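Local coordinates for protein YibA (Escherichia coli, PDB 1OYZ), which is of unknown function but contains helical HEAT repeats, with an oxidoreductase activity only tentatively suggested, at residues A[132-136]-A[148-152]; A[142-146]-A[170-175]; A[183-189]-A[214-219]; A[193-198]-A[219-223]. One frame throughout, in Å; residues are numbered along the deposited sequence.

Interaction 1 of 4, residues A[132-136]-A[148-152]; sequences QSQIT and TAFAI
Thr148 OG1 lies 3.0 Å from Thr136 OG1 across the contact and is also hydrogen-bonded to the carbonyl of Val144, one turn earlier in the same helix, 142-153. The torsion explains the second partner: OG1 points away from the carbonyl carbon and beside the backbone N (chi1 -57°), within reach of the preceding turn. Thr136 and Thr148 meet tip to tip. Their methyl carbons, Thr136 CG2 and Thr148 CG2, are modelled only 3.2 Å apart, closer than usual for carbon, so the exact rotation of Thr136 is doubtful.

The same Thr148 methyl also serves Ser133, whose CB lies 3.7 Å from Thr148 CG2. Next to it, Ser133 OG is 3.7 Å from Ile152 CG1, a van der Waals contact of the hydroxyl oxygen with an aliphatic carbon. The polar need of this hydroxyl is met elsewhere, by the carbonyl of Ile129. Both Ser133 and Thr148 thus bury a hydroxyl in the interface by turning it back on the backbone of its own helix. An alanine in place of Thr148 would probably leave the Val144 carbonyl without its side-chain donor and open a gap in front of Ser133 CB.

The axes of the two segments approach to 10.0 Å, at 156°, so they run antiparallel, consistent with the paired helices of HEAT repeats. Helix 105-121 borders the pair through Ile112, which touches Thr136 and Thr148, while helix 161-168 packs Leu163 against Ser133 and Ile152.

Interaction 2 of 4, residues A[142-146]-A[170-175]; sequences TNVRR and DPNGDV
Arg145 and Asp170 face each other with guanidinium and carboxylate planes only 9° apart, a two-pronged salt bridge between helix 142-153 and the turn leading into helix 173-186, all within HEAT-repeat sequence. The evidence for pairing in one plane is direct: Arg145 NH2 donates to Asp170 OD1 over 2.9 Å, on the syn lone pair and close to the guanidinium plane. The second prong, Arg145 NE to Asp170 OD2, is nearly straight, but its modelled 2.4 Å is too short to be taken literally. A bend at chi3 (-55°) turns the arginine head to present this edge, and its NH1 is held by the carbonyl of Asp139.

Asp170 OD1 is gripped twice, because its anti lone pair accepts the backbone N of Asn172 at 2.7 Å. This Asx turn shapes the backbone just ahead of the helix, where Asn172 holds the N-cap position. An alanine at Asp170 would probably leave the Arg145 guanidinium without its counter-charge and the Asn172 N-H without its acceptor, freeing the turn to shift.

Arg146 is related differently to Asp174. Their planes are 35° apart, and Asp174 OD1 stands well outside the guanidinium plane of Arg146, so the attraction is one of charge without an N-H aimed at it. Arg146 NE is buried here with no partner in the model. Between the two charged pairs Val175 fills in with its CG2 branch, which lies 3.9 Å from Arg146 N and 4.3 Å from Arg145 CB.

Interaction 3 of 4, residues A[183-189]-A[214-219]; sequences ININKYD and IGLSYR
At the C-terminal end of helix 173-186, closed by a Schellman motif at Lys187, the backbone of Tyr188 meets the guanidinium of Arg219, which follows helix 206-218. Two backbone bonds mark the motif: Tyr188 N to Ile183 O at 3.2 Å, and Lys187 N to Asn184 O at 2.9 Å. With positive phi at Lys187, the chain leaves the helix so that Tyr188 O lies over one face of the arginine head, 3.1 Å from Arg219 CZ. The carbonyl is also 2.9 Å from Arg219 NH2, yet the angle is too poor for a hydrogen bond; the approach is from above the plane, where no N-H points.

Asp189 CB lies over the guanidinium on the side of Tyr188 O, and its carboxylate slides past the arginine chain in the opposite direction, the two planes 24° apart. Asp189 CG comes 3.3 Å from Arg219 CD, while the charged atoms stay apart, and the carboxylate makes its salt bridge with Arg194 instead. The end of one helix and its exit turn thus pack on the end of another in the helical stack that contains the HEAT repeats; Phe197 of the intervening helix 191-200 touches Ile183, Asn184 and Leu216.

Arg219 reaches this place by a bend at chi2 (-79°). Ile183 CG2 meets the guanidinium at its edge, 3.6 Å from Arg219 NH2. Beside it the Asn184 amide lies against bare backbone: Asn184 CG is 3.9 Å from Gly215 CA, where the lack of a side chain permits the approach, and Ile214 adds its CG1 and CD1 carbons to the border.

Interaction 4 of 4, residues A[193-198]-A[219-223]; sequences IRDCFV and RKDKR
Segment 193-198 is helical, and the irregular loop 219-223 passes beside it with CA atoms 7.9 Å apart at Arg194 and Asp221, and 6.8 Å apart at Val198 and Arg223. The loop leaves helix 206-218 through a Schellman motif, with Lys220 at positive phi, and then forms an Asx turn in which Asp221 OD2 accepts the backbone N of Arg223, although the placing of OD2 is less sure.

Ile193 and Phe197 approach the head of Arg219, Phe197 CE2 lying 3.7 Å from Arg219 NH1. Arg194 runs out extended, and Arg219 O stands over a face of its guanidinium without a hydrogen bond; a water takes a bond from Arg194 NH1 and gives a weak one to Arg219 O. Arg194 NH2 has its salt bridge with Asp189. The aliphatic part of Arg194 brushes Asp221, Arg194 CD to Asp221 OD1 being 3.3 Å.

Arg223, bent at chi2 and at chi3 (72°), brings its guanidinium back beside Val198, whose CG2 is 3.4 Å from Arg223 NE. From there Arg223 NH2 reaches Asp195 OD1 at 2.7 Å, near the guanidinium plane but with the carboxylate turned 56° from it. Arg223 NH1 forms a further salt bridge to Asp221 OD1, modelled rather short at 2.5 Å.

One arginine therefore joins two aspartates, one on the helix and one on the loop; its positive charge probably offsets the repulsion between carboxylate oxygens, Asp195 OD1 and Asp221 OD1, that lie 6.0 Å apart.

From the N terminus, interaction 1 closes a loop of 11 residues by pairing helices 126-136 and 142-153. Interaction 2 opens inside that loop, at 142-146, and closes at 170-175 after 23 intervening residues, so the two cross; they share helix 142-153 and touch through Thr136 and Val144. Helix 173-186, which interaction 2 reaches at its start, is used again at its end by interaction 3, which closes 24 residues at 214-219. Interaction 4 opens within that loop, at 193-198, and closes 20 residues at 219-223, so these two cross as well, and both use Arg219. Together they tie helices 173-186, 191-200 and 206-218, with the loop beyond, into successive layers of the helical stack.

Interaction 1 of 4, residues A[132-136]-A[148-152]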
loop_
_atom_site.group_PDB
_atom_site.type_symbol
_atom_site.label_atom_id
_atom_site.label_comp_id
_atom_site.label_asym_id
_atom_site.label_seq_id
_atom_site.Cartn_x
_atom_site.Cartn_y
_atom_site.Cartn_z
ATOM N N GLN A 132 1.189 -6.021 -16.345
ATOM C CA GLN A 132 2.363 -6.247 -15.513
ATOM C C GLN A 132 1.983 -6.962 -14.223
ATOM O O GLN A 132 2.665 -7.900 -13.813
ATOM C CB GLN A 132 3.021 -4.918 -15.160
ATOM C CG GLN A 132 4.309 -5.033 -14.358
ATOM C CD GLN A 132 4.789 -3.671 -13.908
ATOM O OE1 GLN A 132 4.399 -3.173 -12.833
ATOM N NE2 GLN A 132 5.600 -3.030 -14.747
ATOM N N SER A 133 0.899 -6.513 -13.588
ATOM C CA SER A 133 0.472 -7.114 -12.324
ATOM C C SER A 133 -0.086 -8.517 -12.561
ATOM O O SER A 133 0.000 -9.384 -11.683
ATOM C CB SER A 133 -0.567 -6.227 -11.657
ATOM O OG SER A 133 -0.082 -4.892 -11.537
ATOM N N GLN A 134 -0.623 -8.754 -13.756
ATOM C CA GLN A 134 -1.143 -10.079 -14.053
ATOM C C GLN A 134 -0.067 -11.145 -13.911
ATOM O O GLN A 134 -0.360 -12.322 -13.712
ATOM C CB GLN A 134 -1.726 -10.117 -15.450
ATOM C CG GLN A 134 -3.041 -9.403 -15.500
ATOM C CD GLN A 134 -3.516 -9.151 -16.903
ATOM O OE1 GLN A 134 -4.646 -8.704 -17.108
ATOM N NE2 GLN A 134 -2.662 -9.430 -17.885
ATOM N N ILE A 135 1.193 -10.755 -14.011
ATOM C CA ILE A 135 2.202 -11.765 -13.839
ATOM C C ILE A 135 2.966 -11.537 -12.533
ATOM O O ILE A 135 3.323 -12.493 -11.828
ATOM C CB ILE A 135 3.154 -11.847 -15.095
ATOM C CG1 ILE A 135 4.554 -11.457 -14.740
ATOM C CG2 ILE A 135 2.626 -11.032 -16.241
ATOM C CD1 ILE A 135 5.352 -12.628 -14.348
ATOM N N THR A 136 3.176 -10.274 -12.160
ATOM C CA THR A 136 3.936 -10.033 -10.951
ATOM C C THR A 136 3.190 -10.380 -9.668
ATOM O O THR A 136 3.810 -10.637 -8.647
ATOM C CB THR A 136 4.415 -8.583 -10.860
ATOM O OG1 THR A 136 5.285 -8.477 -9.738
ATOM C CG2 THR A 136 3.284 -7.639 -10.656
ATOM N N THR A 148 3.282 -5.291 -5.824
ATOM C CA THR A 148 2.236 -5.445 -6.833
ATOM C C THR A 148 0.931 -4.962 -6.223
ATOM O O THR A 148 0.104 -4.320 -6.898
ATOM C CB THR A 148 2.068 -6.934 -7.288
ATOM O OG1 THR A 148 3.320 -7.429 -7.787
ATOM C CG2 THR A 148 1.027 -7.052 -8.399
ATOM N N ALA A 149 0.729 -5.253 -4.942
ATOM C CA ALA A 149 -0.518 -4.801 -4.310
ATOM C C ALA A 149 -0.607 -3.272 -4.406
ATOM O O ALA A 149 -1.638 -2.709 -4.787
ATOM C CB ALA A 149 -0.566 -5.260 -2.838
ATOM N N PHE A 150 0.486 -2.604 -4.064
ATOM C CA PHE A 150 0.535 -1.148 -4.141
ATOM C C PHE A 150 0.197 -0.665 -5.537
ATOM O O PHE A 150 -0.615 0.240 -5.734
ATOM C CB PHE A 150 1.934 -0.660 -3.784
ATOM C CG PHE A 150 2.131 0.800 -4.020
ATOM C CD1 PHE A 150 1.305 1.735 -3.395
ATOM C CD2 PHE A 150 3.116 1.243 -4.885
ATOM C CE1 PHE A 150 1.458 3.089 -3.633
ATOM C CE2 PHE A 150 3.275 2.591 -5.129
ATOM C CZ PHE A 150 2.443 3.518 -4.502
ATOM N N ALA A 151 0.853 -1.276 -6.514
ATOM C CA ALA A 151 0.644 -0.920 -7.902
ATOM C C ALA A 151 -0.823 -0.950 -8.286
ATOM O O ALA A 151 -1.367 0.035 -8.786
ATOM C CB ALA A 151 1.414 -1.867 -8.802
ATOM N N ILE A 152 -1.456 -2.095 -8.061
ATOM C CA ILE A 152 -2.856 -2.267 -8.417
ATOM C C ILE A 152 -3.723 -1.163 -7.816
ATOM O O ILE A 152 -4.549 -0.576 -8.501
ATOM C CB ILE A 152 -3.361 -3.677 -7.980
ATOM C CG1 ILE A 152 -2.651 -4.772 -8.812
ATOM C CG2 ILE A 152 -4.859 -3.779 -8.172
ATOM C CD1 ILE A 152 -2.931 -6.221 -8.372
#

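Interaction 2 of 4, residues A[142-146]-A[170-175]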
loop_
_atom_site.group_PDB
_atom_site.type_symbol
_atom_site.label_atom_id
_atom_site.label_comp_id
_atom_site.label_asym_id
_atom_site.label_seq_id
_atom_site.Cartn_x
_atom_site.Cartn_y
_atom_site.Cartn_z
ATOM N N THR A 142 7.783 -12.189 -1.881
ATOM C CA THR A 142 6.739 -11.474 -1.161
ATOM C C THR A 142 6.888 -9.980 -1.371
ATOM O O THR A 142 5.902 -9.263 -1.516
ATOM C CB THR A 142 6.804 -11.743 0.358
ATOM O OG1 THR A 142 8.141 -11.511 0.818
ATOM C CG2 THR A 142 6.410 -13.157 0.666
ATOM N N ASN A 143 8.123 -9.502 -1.374
ATOM C CA ASN A 143 8.348 -8.074 -1.581
ATOM C C ASN A 143 7.721 -7.679 -2.904
ATOM O O ASN A 143 7.057 -6.633 -2.999
ATOM C CB ASN A 143 9.833 -7.768 -1.614
ATOM C CG ASN A 143 10.563 -8.355 -0.427
ATOM O OD1 ASN A 143 11.238 -7.643 0.314
ATOM N ND2 ASN A 143 10.429 -9.670 -0.237
ATOM N N VAL A 144 7.905 -8.525 -3.921
ATOM C CA VAL A 144 7.344 -8.241 -5.238
ATOM C C VAL A 144 5.836 -8.262 -5.221
ATOM O O VAL A 144 5.197 -7.358 -5.755
ATOM C CB VAL A 144 7.833 -9.250 -6.316
ATOM C CG1 VAL A 144 6.995 -9.092 -7.572
ATOM C CG2 VAL A 144 9.330 -9.019 -6.633
ATOM N N ARG A 145 5.258 -9.304 -4.631
ATOM C CA ARG A 145 3.816 -9.387 -4.552
ATOM C C ARG A 145 3.283 -8.166 -3.783
ATOM O O ARG A 145 2.305 -7.562 -4.191
ATOM C CB ARG A 145 3.382 -10.704 -3.898
ATOM C CG ARG A 145 3.711 -11.926 -4.762
ATOM C CD ARG A 145 2.834 -13.124 -4.442
ATOM N NE ARG A 145 2.882 -13.487 -3.032
ATOM C CZ ARG A 145 3.955 -13.941 -2.401
ATOM N NH1 ARG A 145 5.102 -14.088 -3.046
ATOM N NH2 ARG A 145 3.868 -14.288 -1.120
ATOM N N ARG A 146 3.948 -7.793 -2.695
ATOM C CA ARG A 146 3.545 -6.621 -1.915
ATOM C C ARG A 146 3.561 -5.388 -2.819
ATOM O O ARG A 146 2.592 -4.650 -2.885
ATOM C CB ARG A 146 4.511 -6.380 -0.744
ATOM C CG ARG A 146 4.039 -5.340 0.281
ATOM C CD ARG A 146 5.120 -5.104 1.330
ATOM N NE ARG A 146 5.828 -6.351 1.635
ATOM C CZ ARG A 146 7.061 -6.410 2.134
ATOM N NH1 ARG A 146 7.727 -5.292 2.394
ATOM N NH2 ARG A 146 7.641 -7.589 2.355
ATOM N N ASP A 170 -2.855 -14.655 0.085
ATOM C CA ASP A 170 -1.419 -14.687 0.210
ATOM C C ASP A 170 -0.912 -15.179 1.551
ATOM O O ASP A 170 -1.533 -14.961 2.593
ATOM C CB ASP A 170 -0.838 -13.315 -0.069
ATOM C CG ASP A 170 0.596 -13.388 -0.487
ATOM O OD1 ASP A 170 1.459 -13.667 0.369
ATOM O OD2 ASP A 170 0.859 -13.183 -1.690
ATOM N N PRO A 171 0.227 -15.881 1.530
ATOM C CA PRO A 171 0.831 -16.408 2.755
ATOM C C PRO A 171 1.353 -15.259 3.600
ATOM O O PRO A 171 1.524 -15.381 4.806
ATOM C CB PRO A 171 1.947 -17.304 2.221
ATOM C CG PRO A 171 1.382 -17.795 0.934
ATOM C CD PRO A 171 0.817 -16.528 0.343
ATOM N N ASN A 172 1.597 -14.124 2.977
ATOM C CA ASN A 172 2.088 -12.993 3.745
ATOM C C ASN A 172 0.922 -12.142 4.255
ATOM O O ASN A 172 0.052 -11.746 3.485
ATOM C CB ASN A 172 3.014 -12.137 2.901
ATOM C CG ASN A 172 3.733 -11.105 3.719
ATOM O OD1 ASN A 172 4.698 -11.406 4.421
ATOM N ND2 ASN A 172 3.262 -9.871 3.649
ATOM N N GLY A 173 0.935 -11.859 5.556
ATOM C CA GLY A 173 -0.113 -11.077 6.180
ATOM C C GLY A 173 -0.178 -9.654 5.688
ATOM O O GLY A 173 -1.256 -9.073 5.539
ATOM N N ASP A 174 0.994 -9.093 5.421
ATOM C CA ASP A 174 1.114 -7.725 4.917
ATOM C C ASP A 174 0.461 -7.616 3.511
ATOM O O ASP A 174 -0.260 -6.646 3.208
ATOM C CB ASP A 174 2.608 -7.372 4.862
ATOM C CG ASP A 174 2.855 -5.907 4.620
ATOM O OD1 ASP A 174 2.315 -5.364 3.628
ATOM O OD2 ASP A 174 3.598 -5.301 5.431
ATOM N N VAL A 175 0.734 -8.607 2.662
ATOM C CA VAL A 175 0.141 -8.660 1.323
ATOM C C VAL A 175 -1.404 -8.760 1.440
ATOM O O VAL A 175 -2.141 -8.010 0.777
ATOM C CB VAL A 175 0.646 -9.896 0.506
ATOM C CG1 VAL A 175 -0.205 -10.059 -0.788
ATOM C CG2 VAL A 175 2.124 -9.725 0.139
#

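Interaction 3 of 4, residues A[183-189]-A[214-219]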
loop_
_atom_site.group_PDB
_atom_site.type_symbol
_atom_site.label_atom_id
_atom_site.label_comp_id
_atom_site.label_asym_id
_atom_site.label_seq_id
_atom_site.Cartn_x
_atom_site.Cartn_y
_atom_site.Cartn_z
ATOM N N ILE A 183 -9.351 -3.387 -1.715
ATOM C CA ILE A 183 -10.707 -3.825 -2.051
ATOM C C ILE A 183 -11.706 -2.955 -1.315
ATOM O O ILE A 183 -12.728 -2.564 -1.862
ATOM C CB ILE A 183 -10.937 -5.300 -1.633
ATOM C CG1 ILE A 183 -10.327 -6.218 -2.686
ATOM C CG2 ILE A 183 -12.462 -5.586 -1.438
ATOM C CD1 ILE A 183 -10.116 -7.594 -2.249
ATOM N N ASN A 184 -11.418 -2.641 -0.065
ATOM C CA ASN A 184 -12.343 -1.825 0.673
ATOM C C ASN A 184 -12.367 -0.415 0.068
ATOM O O ASN A 184 -13.440 0.155 -0.175
ATOM C CB ASN A 184 -11.958 -1.813 2.143
ATOM C CG ASN A 184 -12.359 -3.116 2.865
ATOM O OD1 ASN A 184 -11.754 -3.492 3.877
ATOM N ND2 ASN A 184 -13.377 -3.806 2.337
ATOM N N ILE A 185 -11.173 0.112 -0.199
ATOM C CA ILE A 185 -10.977 1.428 -0.793
ATOM C C ILE A 185 -11.794 1.614 -2.079
ATOM O O ILE A 185 -12.401 2.661 -2.293
ATOM C CB ILE A 185 -9.456 1.642 -1.067
ATOM C CG1 ILE A 185 -8.947 2.797 -0.209
ATOM C CG2 ILE A 185 -9.185 1.796 -2.551
ATOM C CD1 ILE A 185 -8.971 2.490 1.281
ATOM N N ASN A 186 -11.827 0.590 -2.921
ATOM C CA ASN A 186 -12.570 0.680 -4.164
ATOM C C ASN A 186 -13.991 0.128 -4.075
ATOM O O ASN A 186 -14.728 0.128 -5.056
ATOM C CB ASN A 186 -11.800 -0.033 -5.263
ATOM C CG ASN A 186 -10.480 0.651 -5.581
ATOM O OD1 ASN A 186 -9.561 0.028 -6.107
ATOM N ND2 ASN A 186 -10.387 1.944 -5.278
ATOM N N LYS A 187 -14.375 -0.332 -2.891
ATOM C CA LYS A 187 -15.712 -0.871 -2.671
ATOM C C LYS A 187 -16.065 -1.991 -3.640
ATOM O O LYS A 187 -17.200 -2.113 -4.081
ATOM C CB LYS A 187 -16.755 0.251 -2.754
ATOM C CG LYS A 187 -16.573 1.335 -1.687
ATOM C CD LYS A 187 -17.623 2.424 -1.814
ATOM C CE LYS A 187 -17.296 3.629 -0.944
ATOM N NZ LYS A 187 -18.434 4.582 -0.975
ATOM N N TYR A 188 -15.076 -2.808 -3.974
ATOM C CA TYR A 188 -15.304 -3.929 -4.859
ATOM C C TYR A 188 -16.111 -4.973 -4.085
ATOM O O TYR A 188 -15.878 -5.193 -2.897
ATOM C CB TYR A 188 -13.966 -4.512 -5.300
ATOM C CG TYR A 188 -13.177 -3.597 -6.203
ATOM C CD1 TYR A 188 -11.800 -3.770 -6.370
ATOM C CD2 TYR A 188 -13.810 -2.566 -6.915
ATOM C CE1 TYR A 188 -11.069 -2.939 -7.219
ATOM C CE2 TYR A 188 -13.091 -1.732 -7.762
ATOM C CZ TYR A 188 -11.718 -1.920 -7.915
ATOM O OH TYR A 188 -10.996 -1.077 -8.746
ATOM N N ASP A 189 -17.056 -5.620 -4.746
ATOM C CA ASP A 189 -17.858 -6.606 -4.044
ATOM C C ASP A 189 -18.404 -7.709 -4.941
ATOM O O ASP A 189 -18.826 -7.473 -6.070
ATOM C CB ASP A 189 -18.992 -5.882 -3.296
ATOM C CG ASP A 189 -19.764 -6.790 -2.347
ATOM O OD1 ASP A 189 -19.233 -7.850 -1.924
ATOM O OD2 ASP A 189 -20.911 -6.417 -2.008
ATOM N N ILE A 214 -14.441 -4.565 8.786
ATOM C CA ILE A 214 -15.024 -3.344 8.219
ATOM C C ILE A 214 -15.560 -3.664 6.823
ATOM O O ILE A 214 -16.612 -3.176 6.416
ATOM C CB ILE A 214 -14.011 -2.135 8.177
ATOM C CG1 ILE A 214 -13.388 -2.011 6.822
ATOM C CG2 ILE A 214 -12.903 -2.288 9.213
ATOM C CD1 ILE A 214 -14.064 -0.942 6.023
ATOM N N GLY A 215 -14.842 -4.505 6.089
ATOM C CA GLY A 215 -15.306 -4.859 4.761
ATOM C C GLY A 215 -16.660 -5.570 4.791
ATOM O O GLY A 215 -17.577 -5.230 4.024
ATOM N N LEU A 216 -16.801 -6.547 5.676
ATOM C CA LEU A 216 -18.067 -7.272 5.738
ATOM C C LEU A 216 -19.168 -6.365 6.247
ATOM O O LEU A 216 -20.278 -6.403 5.741
ATOM C CB LEU A 216 -17.942 -8.531 6.608
ATOM C CG LEU A 216 -17.132 -9.611 5.882
ATOM C CD1 LEU A 216 -16.717 -10.737 6.807
ATOM C CD2 LEU A 216 -17.965 -10.146 4.735
ATOM N N SER A 217 -18.875 -5.523 7.232
ATOM C CA SER A 217 -19.932 -4.659 7.732
ATOM C C SER A 217 -20.423 -3.642 6.679
ATOM O O SER A 217 -21.620 -3.437 6.533
ATOM C CB SER A 217 -19.475 -3.946 9.006
ATOM O OG SER A 217 -18.913 -4.858 9.912
ATOM N N TYR A 218 -19.521 -3.002 5.945
ATOM C CA TYR A 218 -19.992 -2.062 4.938
ATOM C C TYR A 218 -20.898 -2.792 3.939
ATOM O O TYR A 218 -21.887 -2.236 3.455
ATOM C CB TYR A 218 -18.809 -1.375 4.231
ATOM C CG TYR A 218 -18.294 -0.183 5.019
ATOM C CD1 TYR A 218 -17.710 -0.350 6.289
ATOM C CD2 TYR A 218 -18.443 1.121 4.528
ATOM C CE1 TYR A 218 -17.292 0.757 7.052
ATOM C CE2 TYR A 218 -18.033 2.233 5.282
ATOM C CZ TYR A 218 -17.462 2.047 6.541
ATOM O OH TYR A 218 -17.088 3.148 7.291
ATOM N N ARG A 219 -20.564 -4.046 3.661
ATOM C CA ARG A 219 -21.339 -4.883 2.752
ATOM C C ARG A 219 -22.621 -5.422 3.418
ATOM O O ARG A 219 -23.362 -6.172 2.784
ATOM C CB ARG A 219 -20.496 -6.080 2.284
ATOM C CG ARG A 219 -19.071 -5.751 1.823
ATOM C CD ARG A 219 -19.055 -5.187 0.424
ATOM N NE ARG A 219 -17.829 -4.442 0.106
ATOM C CZ ARG A 219 -16.595 -4.942 0.109
ATOM N NH1 ARG A 219 -16.388 -6.213 0.421
ATOM N NH2 ARG A 219 -15.565 -4.160 -0.218
#

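Interaction 4 of 4, residues A[193-198]-A[219-223]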
loop_
_atom_site.group_PDB
_atom_site.type_symbol
_atom_site.label_atom_id
_atom_site.label_comp_id
_atom_site.label_asym_id
_atom_site.label_seq_id
_atom_site.Cartn_x
_atom_site.Cartn_y
_atom_site.Cartn_z
ATOM N N ILE A 193 -15.237 -12.222 -2.768
ATOM C CA ILE A 193 -14.584 -11.332 -1.826
ATOM C C ILE A 193 -15.272 -11.467 -0.475
ATOM O O ILE A 193 -14.619 -11.536 0.562
ATOM C CB ILE A 193 -14.604 -9.863 -2.332
ATOM C CG1 ILE A 193 -16.027 -9.348 -2.459
ATOM C CG2 ILE A 193 -13.932 -9.772 -3.693
ATOM C CD1 ILE A 193 -16.571 -8.741 -1.155
ATOM N N ARG A 194 -16.591 -11.533 -0.467
ATOM C CA ARG A 194 -17.246 -11.698 0.808
ATOM C C ARG A 194 -16.783 -12.982 1.477
ATOM O O ARG A 194 -16.382 -12.975 2.649
ATOM C CB ARG A 194 -18.748 -11.683 0.633
ATOM C CG ARG A 194 -19.241 -10.296 0.512
ATOM C CD ARG A 194 -20.711 -10.267 0.423
ATOM N NE ARG A 194 -21.157 -8.967 -0.038
ATOM C CZ ARG A 194 -22.403 -8.536 0.069
ATOM N NH1 ARG A 194 -23.322 -9.313 0.635
ATOM N NH2 ARG A 194 -22.724 -7.333 -0.386
ATOM N N ASP A 195 -16.792 -14.086 0.733
ATOM C CA ASP A 195 -16.361 -15.340 1.331
ATOM C C ASP A 195 -14.911 -15.244 1.798
ATOM O O ASP A 195 -14.563 -15.795 2.847
ATOM C CB ASP A 195 -16.561 -16.526 0.354
ATOM C CG ASP A 195 -18.037 -16.711 -0.057
ATOM O OD1 ASP A 195 -18.924 -16.370 0.752
ATOM O OD2 ASP A 195 -18.312 -17.202 -1.183
ATOM N N CYS A 196 -14.048 -14.545 1.062
ATOM C CA CYS A 196 -12.663 -14.464 1.546
ATOM C C CYS A 196 -12.639 -13.631 2.822
ATOM O O CYS A 196 -11.894 -13.951 3.733
ATOM C CB CYS A 196 -11.716 -13.859 0.498
ATOM S SG CYS A 196 -11.353 -14.977 -0.920
ATOM N N PHE A 197 -13.460 -12.581 2.898
ATOM C CA PHE A 197 -13.474 -11.788 4.106
ATOM C C PHE A 197 -13.971 -12.620 5.310
ATOM O O PHE A 197 -13.354 -12.561 6.380
ATOM C CB PHE A 197 -14.317 -10.523 3.912
ATOM C CG PHE A 197 -13.590 -9.409 3.188
ATOM C CD1 PHE A 197 -12.344 -9.629 2.611
ATOM C CD2 PHE A 197 -14.145 -8.154 3.095
ATOM C CE1 PHE A 197 -11.656 -8.604 1.953
ATOM C CE2 PHE A 197 -13.471 -7.112 2.436
ATOM C CZ PHE A 197 -12.220 -7.336 1.864
ATOM N N VAL A 198 -15.046 -13.402 5.137
ATOM C CA VAL A 198 -15.569 -14.233 6.239
ATOM C C VAL A 198 -14.428 -15.115 6.777
ATOM O O VAL A 198 -14.210 -15.213 7.984
ATOM C CB VAL A 198 -16.783 -15.124 5.751
ATOM C CG1 VAL A 198 -17.142 -16.171 6.801
ATOM C CG2 VAL A 198 -18.001 -14.241 5.445
ATOM N N ARG A 219 -20.564 -4.046 3.661
ATOM C CA ARG A 219 -21.339 -4.883 2.752
ATOM C C ARG A 219 -22.621 -5.422 3.418
ATOM O O ARG A 219 -23.362 -6.172 2.784
ATOM C CB ARG A 219 -20.496 -6.080 2.284
ATOM C CG ARG A 219 -19.071 -5.751 1.823
ATOM C CD ARG A 219 -19.055 -5.187 0.424
ATOM N NE ARG A 219 -17.829 -4.442 0.106
ATOM C CZ ARG A 219 -16.595 -4.942 0.109
ATOM N NH1 ARG A 219 -16.388 -6.213 0.421
ATOM N NH2 ARG A 219 -15.565 -4.160 -0.218
ATOM N N LYS A 220 -22.874 -5.091 4.689
ATOM C CA LYS A 220 -24.095 -5.557 5.364
ATOM C C LYS A 220 -24.224 -7.101 5.408
ATOM O O LYS A 220 -25.324 -7.648 5.358
ATOM C CB LYS A 220 -25.320 -4.990 4.637
ATOM C CG LYS A 220 -25.224 -3.495 4.299
ATOM C CD LYS A 220 -25.824 -2.627 5.406
ATOM C CE LYS A 220 -25.533 -1.131 5.207
ATOM N NZ LYS A 220 -24.081 -0.810 5.435
ATOM N N ASP A 221 -23.102 -7.792 5.494
ATOM C CA ASP A 221 -23.085 -9.245 5.512
ATOM C C ASP A 221 -23.110 -9.726 6.970
ATOM O O ASP A 221 -22.133 -9.591 7.704
ATOM C CB ASP A 221 -21.829 -9.709 4.765
ATOM C CG ASP A 221 -21.815 -11.199 4.474
ATOM O OD1 ASP A 221 -21.349 -11.563 3.363
ATOM O OD2 ASP A 221 -22.235 -11.987 5.348
ATOM N N LYS A 222 -24.239 -10.296 7.370
ATOM C CA LYS A 222 -24.417 -10.744 8.736
ATOM C C LYS A 222 -23.496 -11.835 9.226
ATOM O O LYS A 222 -23.461 -12.124 10.415
ATOM C CB LYS A 222 -25.895 -11.078 8.951
ATOM C CG LYS A 222 -26.700 -9.779 9.002
ATOM C CD LYS A 222 -28.171 -9.909 8.603
ATOM C CE LYS A 222 -28.905 -8.604 8.884
ATOM N NZ LYS A 222 -30.298 -8.672 8.436
ATOM N N ARG A 223 -22.707 -12.434 8.343
ATOM C CA ARG A 223 -21.792 -13.434 8.865
ATOM C C ARG A 223 -20.712 -12.788 9.762
ATOM O O ARG A 223 -19.959 -13.495 10.435
ATOM C CB ARG A 223 -21.166 -14.253 7.732
ATOM C CG ARG A 223 -22.192 -15.193 7.081
ATOM C CD ARG A 223 -22.404 -14.847 5.637
ATOM N NE ARG A 223 -21.250 -15.222 4.833
ATOM C CZ ARG A 223 -21.017 -14.788 3.599
ATOM N NH1 ARG A 223 -21.858 -13.946 3.013
ATOM N NH2 ARG A 223 -19.958 -15.217 2.936
HETATM O O HOH W 1 -25.364 -8.894 2.042
#